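Local coordinates for ginlfy protein (Ginkgo biloba, PDB 4UDE), which is probably a transcription factor of the FLO/LFY family, this chain being its SAM oligomerization domain, at residues E13-Y18 and M23-M28. Residues are numbered along the deposited sequence; the frame is centred on the assembly and turned at random.
Sequences ELFRHY and MTLTKM
The CD2 and CE2 atoms of Phe-15 meet Leu-25 and Met-28 obliquely, two residues one helical turn apart. The inner part of the ring takes the leucine: Phe-15 CD2 meets Leu-25 CD2 at 3.4 Å, and the same methyl lies 4.0 Å from Phe-15 CB. The two side chains run past each other in opposite senses. The outer part of the ring takes the methionine, with Met-28 CE 3.9 Å from Phe-15 CE2. Met-28 SD sits 5.0 Å from the centroid of the Phe-15 ring and 47° off its normal, an oblique Met-aromatic contact. A bend at chi3 (73°) of Met-28 brings the methyl round to the ring beside the sulfur. Leu-14 CD2 covers one face of the Phe-15 ring near its rim, 3.7 Å above the plane. With only the methyl of an alanine in place of this ring, Leu-25 CD2 and the Met-28 thioether would probably lose their shared partner, opening a gap between the two helices. The chain turns away directly after this residue. Phe-15 O accepts the Tyr-18 N bond of a type II turn at 3.0 Å. On the exposed side, Arg-16 NH2 reaches back to Glu-13 OE2 at 2.6 Å in a salt bridge. The three touching residues are buried in the SAM domain, where the end of helix 2-15 packs on helix 22-30. Leu-8 and Leu-11 of helix 2-15 also touch Leu-25. Leu-38 of helix 35-39 meets both Phe-15 and Met-28, and Ala-72 of the long helix 63-83 touches the phenylalanine.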
loop_
_atom_site.group_PDB
_atom_site.type_symbol
_atom_site.label_atom_id
_atom_site.label_comp_id
_atom_site.label_asym_id
_atom_site.label_seq_id
_atom_site.Cartn_x
_atom_site.Cartn_y
_atom_site.Cartn_z
ATOM N N GLU A 13 -8.664 1.155 3.759
ATOM C CA GLU A 13 -9.569 1.591 2.700
ATOM C C GLU A 13 -8.962 1.439 1.316
ATOM O O GLU A 13 -9.665 1.014 0.404
ATOM C CB GLU A 13 -10.034 3.039 2.927
ATOM C CG GLU A 13 -11.057 3.162 4.043
ATOM C CD GLU A 13 -12.284 2.285 3.875
ATOM O OE1 GLU A 13 -12.995 2.432 2.852
ATOM O OE2 GLU A 13 -12.512 1.428 4.760
ATOM N N LEU A 14 -7.681 1.808 1.143
ATOM C CA LEU A 14 -7.008 1.672 -0.149
ATOM C C LEU A 14 -6.860 0.196 -0.591
ATOM O O LEU A 14 -7.106 -0.148 -1.750
ATOM C CB LEU A 14 -5.612 2.343 -0.115
ATOM C CG LEU A 14 -4.713 2.192 -1.383
ATOM C CD1 LEU A 14 -5.301 2.914 -2.585
ATOM C CD2 LEU A 14 -3.322 2.681 -1.118
ATOM N N PHE A 15 -6.426 -0.647 0.341
ATOM C CA PHE A 15 -6.095 -2.040 0.083
ATOM C C PHE A 15 -7.231 -3.059 0.240
ATOM O O PHE A 15 -7.012 -4.244 -0.038
ATOM C CB PHE A 15 -4.843 -2.411 0.881
ATOM C CG PHE A 15 -3.602 -1.680 0.409
ATOM C CD1 PHE A 15 -3.140 -1.829 -0.894
ATOM C CD2 PHE A 15 -2.863 -0.898 1.284
ATOM C CE1 PHE A 15 -1.999 -1.149 -1.332
ATOM C CE2 PHE A 15 -1.709 -0.235 0.856
ATOM C CZ PHE A 15 -1.279 -0.369 -0.446
ATOM N N ARG A 16 -8.439 -2.597 0.648
ATOM C CA ARG A 16 -9.619 -3.451 0.833
ATOM C C ARG A 16 -10.002 -4.094 -0.510
ATOM O O ARG A 16 -10.124 -3.389 -1.509
ATOM C CB ARG A 16 -10.803 -2.640 1.417
ATOM C CG ARG A 16 -11.839 -3.512 2.146
ATOM C CD ARG A 16 -13.039 -2.713 2.666
ATOM N NE ARG A 16 -12.651 -1.688 3.645
ATOM C CZ ARG A 16 -12.392 -1.921 4.930
ATOM N NH1 ARG A 16 -12.491 -3.149 5.424
ATOM N NH2 ARG A 16 -12.025 -0.930 5.729
ATOM N N HIS A 17 -10.180 -5.413 -0.534
ATOM C CA HIS A 17 -10.519 -6.203 -1.751
ATOM C C HIS A 17 -9.266 -6.508 -2.587
ATOM O O HIS A 17 -9.385 -7.062 -3.676
ATOM C CB HIS A 17 -11.625 -5.572 -2.651
ATOM C CG HIS A 17 -12.823 -5.022 -1.931
ATOM N ND1 HIS A 17 -13.623 -5.827 -1.119
ATOM C CD2 HIS A 17 -13.336 -3.767 -1.949
ATOM C CE1 HIS A 17 -14.574 -5.029 -0.658
ATOM N NE2 HIS A 17 -14.443 -3.779 -1.130
ATOM N N TYR A 18 -8.068 -6.182 -2.056
ATOM C CA TYR A 18 -6.803 -6.444 -2.724
ATOM C C TYR A 18 -5.918 -7.459 -2.022
ATOM O O TYR A 18 -4.805 -7.691 -2.459
ATOM C CB TYR A 18 -6.087 -5.136 -3.081
ATOM C CG TYR A 18 -6.839 -4.355 -4.141
ATOM C CD1 TYR A 18 -6.619 -4.590 -5.497
ATOM C CD2 TYR A 18 -7.779 -3.386 -3.788
ATOM C CE1 TYR A 18 -7.315 -3.882 -6.476
ATOM C CE2 TYR A 18 -8.483 -2.670 -4.760
ATOM C CZ TYR A 18 -8.248 -2.926 -6.105
ATOM O OH TYR A 18 -8.926 -2.234 -7.076
ATOM N N MET A 23 -1.155 -7.328 9.232
ATOM C CA MET A 23 0.241 -7.146 9.619
ATOM C C MET A 23 1.098 -6.476 8.535
ATOM O O MET A 23 2.116 -5.876 8.863
ATOM C CB MET A 23 0.853 -8.481 10.044
ATOM C CG MET A 23 0.532 -8.848 11.474
ATOM S SD MET A 23 1.501 -10.293 11.980
ATOM C CE MET A 23 2.912 -9.447 12.821
ATOM N N THR A 24 0.716 -6.616 7.242
ATOM C CA THR A 24 1.408 -5.923 6.151
ATOM C C THR A 24 1.024 -4.430 6.272
ATOM O O THR A 24 1.910 -3.587 6.251
ATOM C CB THR A 24 1.032 -6.525 4.793
ATOM O OG1 THR A 24 1.366 -7.929 4.777
ATOM C CG2 THR A 24 1.700 -5.797 3.637
ATOM N N LEU A 25 -0.272 -4.128 6.489
ATOM C CA LEU A 25 -0.791 -2.756 6.655
ATOM C C LEU A 25 -0.145 -2.061 7.835
ATOM O O LEU A 25 0.293 -0.913 7.714
ATOM C CB LEU A 25 -2.335 -2.730 6.788
ATOM C CG LEU A 25 -3.107 -3.243 5.572
ATOM C CD1 LEU A 25 -4.595 -3.370 5.864
ATOM C CD2 LEU A 25 -2.862 -2.363 4.356
ATOM N N THR A 26 -0.076 -2.777 8.969
ATOM C CA THR A 26 0.533 -2.351 10.229
ATOM C C THR A 26 1.996 -1.959 9.984
ATOM O O THR A 26 2.420 -0.906 10.449
ATOM C CB THR A 26 0.347 -3.473 11.283
ATOM O OG1 THR A 26 -0.950 -3.331 11.859
ATOM C CG2 THR A 26 1.365 -3.430 12.376
ATOM N N LYS A 27 2.747 -2.792 9.259
ATOM C CA LYS A 27 4.131 -2.486 8.977
ATOM C C LYS A 27 4.281 -1.255 8.066
ATOM O O LYS A 27 5.144 -0.426 8.324
ATOM C CB LYS A 27 4.875 -3.715 8.417
ATOM C CG LYS A 27 6.399 -3.525 8.333
ATOM C CD LYS A 27 7.103 -3.129 9.634
ATOM C CE LYS A 27 7.141 -4.236 10.658
ATOM N NZ LYS A 27 7.786 -3.783 11.919
ATOM N N MET A 28 3.432 -1.120 7.045
ATOM C CA MET A 28 3.453 0.040 6.131
ATOM C C MET A 28 3.185 1.370 6.872
ATOM O O MET A 28 3.877 2.346 6.620
ATOM C CB MET A 28 2.482 -0.170 4.963
ATOM C CG MET A 28 2.905 -1.292 4.034
ATOM S SD MET A 28 1.719 -1.569 2.693
ATOM C CE MET A 28 2.064 -0.123 1.686
#